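Local coordinates for hypothetical protein (Parabacteroides distasonis, PDB 4JM1) that is of unknown function but adopts a small alpha/beta fold resembling the prodomain of alpha-lytic protease, at residues A[7-11]-A[12-16]; A[38-41]-A[42-46]. All coordinates share one frame; numbering follows the deposited sequence.

Interaction 1: residues A[7-11]-A[12-16]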
loop_
_atom_site.group_PDB
_atom_site.type_symbol
_atom_site.label_atom_id
_atom_site.label_comp_id
_atom_site.label_asym_id
_atom_site.label_seq_id
_atom_site.Cartn_x
_atom_site.Cartn_y
_atom_site.Cartn_z
ATOM N N ASP A 7 4.345 10.330 1.602
ATOM C CA ASP A 7 4.614 11.216 2.743
ATOM C C ASP A 7 3.380 11.921 3.296
ATOM O O ASP A 7 3.402 12.433 4.419
ATOM C CB ASP A 7 5.757 12.192 2.441
ATOM C CG ASP A 7 7.105 11.506 2.234
ATOM O OD1 ASP A 7 7.239 10.303 2.581
ATOM O OD2 ASP A 7 8.034 12.191 1.714
ATOM N N THR A 8 2.302 11.966 2.521
ATOM C CA THR A 8 1.033 12.521 2.978
ATOM C C THR A 8 0.170 11.494 3.710
ATOM O O THR A 8 -0.509 11.840 4.667
ATOM C CB THR A 8 0.295 13.174 1.825
ATOM O OG1 THR A 8 1.097 14.243 1.309
ATOM C CG2 THR A 8 -1.061 13.750 2.244
ATOM N N ILE A 9 0.186 10.246 3.267
ATOM C CA ILE A 9 -0.651 9.235 3.902
ATOM C C ILE A 9 0.020 8.584 5.119
ATOM O O ILE A 9 -0.684 8.017 5.957
ATOM C CB ILE A 9 -1.138 8.136 2.909
ATOM C CG1 ILE A 9 0.020 7.303 2.340
ATOM C CG2 ILE A 9 -1.950 8.749 1.753
ATOM C CD1 ILE A 9 -0.460 6.040 1.573
ATOM N N THR A 10 1.365 8.627 5.190
ATOM C CA THR A 10 2.084 7.956 6.273
ATOM C C THR A 10 1.745 8.586 7.622
ATOM O O THR A 10 1.926 9.776 7.844
ATOM C CB THR A 10 3.606 7.956 6.007
ATOM O OG1 THR A 10 3.856 7.164 4.827
ATOM C CG2 THR A 10 4.373 7.354 7.177
ATOM N N GLY A 11 1.263 7.742 8.536
ATOM C CA GLY A 11 0.797 8.218 9.818
ATOM C C GLY A 11 -0.488 9.001 9.787
ATOM O O GLY A 11 -0.837 9.644 10.769
ATOM N N PHE A 12 -1.151 9.016 8.635
ATOM C CA PHE A 12 -2.444 9.662 8.470
ATOM C C PHE A 12 -3.533 8.592 8.283
ATOM O O PHE A 12 -4.441 8.495 9.070
ATOM C CB PHE A 12 -2.438 10.653 7.289
ATOM C CG PHE A 12 -3.765 11.240 7.036
ATOM C CD1 PHE A 12 -4.267 12.191 7.908
ATOM C CD2 PHE A 12 -4.519 10.860 5.934
ATOM C CE1 PHE A 12 -5.523 12.735 7.707
ATOM C CE2 PHE A 12 -5.783 11.413 5.709
ATOM C CZ PHE A 12 -6.279 12.359 6.593
ATOM N N SER A 13 -3.398 7.800 7.232
ATOM C CA SER A 13 -4.354 6.763 6.873
ATOM C C SER A 13 -3.731 5.355 6.845
ATOM O O SER A 13 -4.398 4.345 6.539
ATOM C CB SER A 13 -4.996 7.089 5.534
ATOM O OG SER A 13 -4.005 7.320 4.564
ATOM N N CYS A 14 -2.445 5.297 7.177
ATOM C CA CYS A 14 -1.717 4.058 7.306
ATOM C C CYS A 14 -0.502 4.303 8.187
ATOM O O CYS A 14 -0.291 5.441 8.630
ATOM C CB CYS A 14 -1.306 3.544 5.947
ATOM S SG CYS A 14 -0.001 4.553 5.133
ATOM N N GLU A 15 0.249 3.253 8.515
ATOM C CA GLU A 15 1.446 3.415 9.324
ATOM C C GLU A 15 2.734 3.537 8.543
ATOM O O GLU A 15 3.624 4.261 8.966
ATOM C CB GLU A 15 1.533 2.338 10.407
ATOM C CG GLU A 15 0.359 2.506 11.371
ATOM C CD GLU A 15 0.453 1.785 12.686
ATOM O OE1 GLU A 15 1.539 1.299 13.058
ATOM O OE2 GLU A 15 -0.616 1.724 13.364
ATOM N N LYS A 16 2.813 2.858 7.396
ATOM C CA LYS A 16 3.985 2.898 6.528
ATOM C C LYS A 16 3.527 2.494 5.125
ATOM O O LYS A 16 2.541 1.779 4.976
ATOM C CB LYS A 16 5.081 1.953 7.060
ATOM C CG LYS A 16 6.453 2.109 6.404
ATOM C CD LYS A 16 7.560 1.356 7.145
ATOM C CE LYS A 16 8.886 1.387 6.355
ATOM N NZ LYS A 16 10.136 1.045 7.156
#

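Interaction 2: residues A[38-41]-A[42-46]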
loop_
_atom_site.group_PDB
_atom_site.type_symbol
_atom_site.label_atom_id
_atom_site.label_comp_id
_atom_site.label_asym_id
_atom_site.label_seq_id
_atom_site.Cartn_x
_atom_site.Cartn_y
_atom_site.Cartn_z
ATOM N N ASP A 38 -9.629 -5.979 0.535
ATOM C CA ASP A 38 -9.604 -5.563 -0.856
ATOM C C ASP A 38 -10.264 -4.200 -1.069
ATOM O O ASP A 38 -9.851 -3.463 -1.948
ATOM C CB ASP A 38 -10.276 -6.580 -1.774
ATOM C CG ASP A 38 -9.503 -7.885 -1.923
ATOM O OD1 ASP A 38 -8.357 -8.031 -1.413
ATOM O OD2 ASP A 38 -10.049 -8.788 -2.630
HETATM N N MSE A 39 -11.360 -3.921 -0.360
HETATM C CA MSE A 39 -12.042 -2.635 -0.591
HETATM C C MSE A 39 -11.154 -1.437 -0.209
HETATM O O MSE A 39 -11.119 -0.414 -0.895
HETATM C CB MSE A 39 -13.386 -2.558 0.126
HETATM C CG MSE A 39 -14.394 -3.551 -0.391
HETATM SE SE MSE A 39 -16.175 -3.452 0.311
HETATM C CE MSE A 39 -16.625 -1.939 -0.815
ATOM N N LEU A 40 -10.428 -1.587 0.884
ATOM C CA LEU A 40 -9.446 -0.582 1.299
ATOM C C LEU A 40 -8.370 -0.405 0.236
ATOM O O LEU A 40 -8.041 0.734 -0.136
ATOM C CB LEU A 40 -8.832 -0.969 2.648
ATOM C CG LEU A 40 -7.771 -0.013 3.198
ATOM C CD1 LEU A 40 -8.384 1.345 3.565
ATOM C CD2 LEU A 40 -7.038 -0.669 4.378
ATOM N N ALA A 41 -7.877 -1.513 -0.304
ATOM C CA ALA A 41 -6.870 -1.455 -1.357
ATOM C C ALA A 41 -7.377 -0.679 -2.558
ATOM O O ALA A 41 -6.666 0.152 -3.112
ATOM C CB ALA A 41 -6.438 -2.875 -1.796
ATOM N N SER A 42 -8.644 -0.916 -2.931
ATOM C CA SER A 42 -9.196 -0.238 -4.100
ATOM C C SER A 42 -9.364 1.258 -3.839
ATOM O O SER A 42 -9.120 2.087 -4.727
ATOM C CB SER A 42 -10.524 -0.869 -4.526
ATOM O OG SER A 42 -11.070 -0.146 -5.615
ATOM N N GLN A 43 -9.752 1.618 -2.624
ATOM C CA GLN A 43 -9.870 3.041 -2.277
ATOM C C GLN A 43 -8.516 3.755 -2.315
ATOM O O GLN A 43 -8.418 4.879 -2.825
ATOM C CB GLN A 43 -10.541 3.215 -0.911
ATOM C CG GLN A 43 -11.997 2.742 -0.880
ATOM C CD GLN A 43 -12.906 3.700 -1.588
ATOM O OE1 GLN A 43 -13.336 3.485 -2.730
ATOM N NE2 GLN A 43 -13.189 4.795 -0.919
ATOM N N PHE A 44 -7.488 3.115 -1.774
ATOM C CA PHE A 44 -6.160 3.672 -1.839
ATOM C C PHE A 44 -5.665 3.797 -3.292
ATOM O O PHE A 44 -5.016 4.777 -3.665
ATOM C CB PHE A 44 -5.168 2.848 -1.029
ATOM C CG PHE A 44 -5.005 3.302 0.394
ATOM C CD1 PHE A 44 -4.484 4.559 0.674
ATOM C CD2 PHE A 44 -5.288 2.447 1.447
ATOM C CE1 PHE A 44 -4.302 4.987 1.979
ATOM C CE2 PHE A 44 -5.098 2.855 2.770
ATOM C CZ PHE A 44 -4.614 4.128 3.037
ATOM N N LEU A 45 -5.937 2.783 -4.117
ATOM C CA LEU A 45 -5.487 2.859 -5.520
ATOM C C LEU A 45 -6.132 4.040 -6.227
ATOM O O LEU A 45 -5.474 4.803 -6.920
ATOM C CB LEU A 45 -5.777 1.549 -6.252
ATOM C CG LEU A 45 -5.340 1.429 -7.712
ATOM C CD1 LEU A 45 -3.837 1.684 -7.893
ATOM C CD2 LEU A 45 -5.777 0.062 -8.285
ATOM N N GLU A 46 -7.433 4.206 -6.026
ATOM C CA GLU A 46 -8.134 5.338 -6.629
ATOM C C GLU A 46 -7.578 6.678 -6.135
ATOM O O GLU A 46 -7.406 7.630 -6.916
ATOM C CB GLU A 46 -9.650 5.238 -6.336
ATOM C CG GLU A 46 -10.519 6.364 -6.922
ATOM C CD GLU A 46 -12.023 6.206 -6.614
ATOM O OE1 GLU A 46 -12.488 5.055 -6.423
ATOM O OE2 GLU A 46 -12.737 7.242 -6.565
HETATM O O HOH W 1 -13.507 0.019 -2.372
#

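Interaction 1: residues A[7-11]-A[12-16]
The carbonyl of Ile9, at the end of helix 3-9, takes backbone N-H groups from Phe12 and Ser13 as the chain turns back on itself. Residues 9-12 form a type II beta turn just after helix 3-9, at the start of the loop that leads to strand 16-19. Phe12 N lies 2.9 Å from Ile9 O and sits above the carbonyl plane. Ser13 N lies 3.0 Å from Ile9 O, in that plane, and its bond is straighter at 164°. A weak bond from Cys14 N adds to the grip on the same oxygen. Gly11 N gives a weak bond to Cys14 O at 2.8 Å, and Thr10 and Cys14 form a single beta bridge. Gly11 takes the third position of the turn with phi 71°, where a residue without a side chain fits readily. Thr10 CG2 lies against Glu15 O at 3.7 Å, while Thr10 OG1 is bonded to Ile6 O. Farther on, Glu15 and Lys16 share Ala28 as their backbone partner, a classic beta bulge at the edge of the sheet. Ile9 and Cys14 are buried and both touch Ile27 of strand 24-29. Cys14 SG (chi1 70°) lies 3.9 Å from Ile9 CD1. Ser13 OG meets Ile9 CB at 3.4 Å.

Interaction 2: residues A[38-41]-A[42-46]
Helix 38-50 is the crossover helix of a beta-alpha-beta unit between strands 24-29 and 58-63, and this contact is made by its opening turns. Leu40 and Phe44, one turn apart, lie side by side and point the same way. Leu40 CD1 rests 3.7 Å from Phe44 CE2. Leu40 CG lies 3.9 Å from Phe44 CD2, so the leucine branch follows the CD2-CE2 side of the ring. Leu40 reaches this place with CG anti to its own N, chi1 179°. The pair packs on the sheet: Leu40 touches Ile29 and Ile61, and Phe44 touches Ile27. Phe44 also meets Tyr5 of helix 3-9. An alanine in place of Phe44 would probably leave Leu40 without its ring neighbour and open a gap between this helix, helix 3-9 and the sheet. Ala41 and Leu45, both buried like Phe44, touch Val59 of strand 58-63.

Four successive i to i+4 backbone bonds hold the turns. Phe44 N to Leu40 O, at 2.9 Å, is the straightest of them at 169°. Leu45 N to Ala41 O is also 2.9 Å long. Ser42 N to Asp38 O and Gln43 N to Met39 O complete the set. Near the helix start, Asp38 OD1 is bonded to Lys81 N on strand 78-83. The outer side carries a water that donates to the carbonyl oxygen O of Met39, a selenomethionine, at 2.8 Å. Gln43 is bent at chi2 (-74°), and its CG comes 3.3 Å from Met39 O. The same water donates weakly to Gln43 OE1, 3.5 Å away.

Overall arrangement
The two interactions follow one another in the chain; the rest of strand 16-19 and all of strand 24-29 separate them. Their centres are about 14 Å apart, yet they meet at one ring. Phe44 CE1 of interaction 2 lies 3.5 Å from Ser13 OG and 4.0 Å from Ile9 CD1 of interaction 1. The end of helix 3-9 and its turn thus pack against helix 38-50. Ile27 of strand 24-29 is shared, since Ile9, Cys14 and Phe44 all touch it. A bound 1,2-ethanediol lies about 3 Å from the Ile9 side chain, and one lies about 4 Å from that of Leu40. Such molecules probably come from the crystallisation liquor.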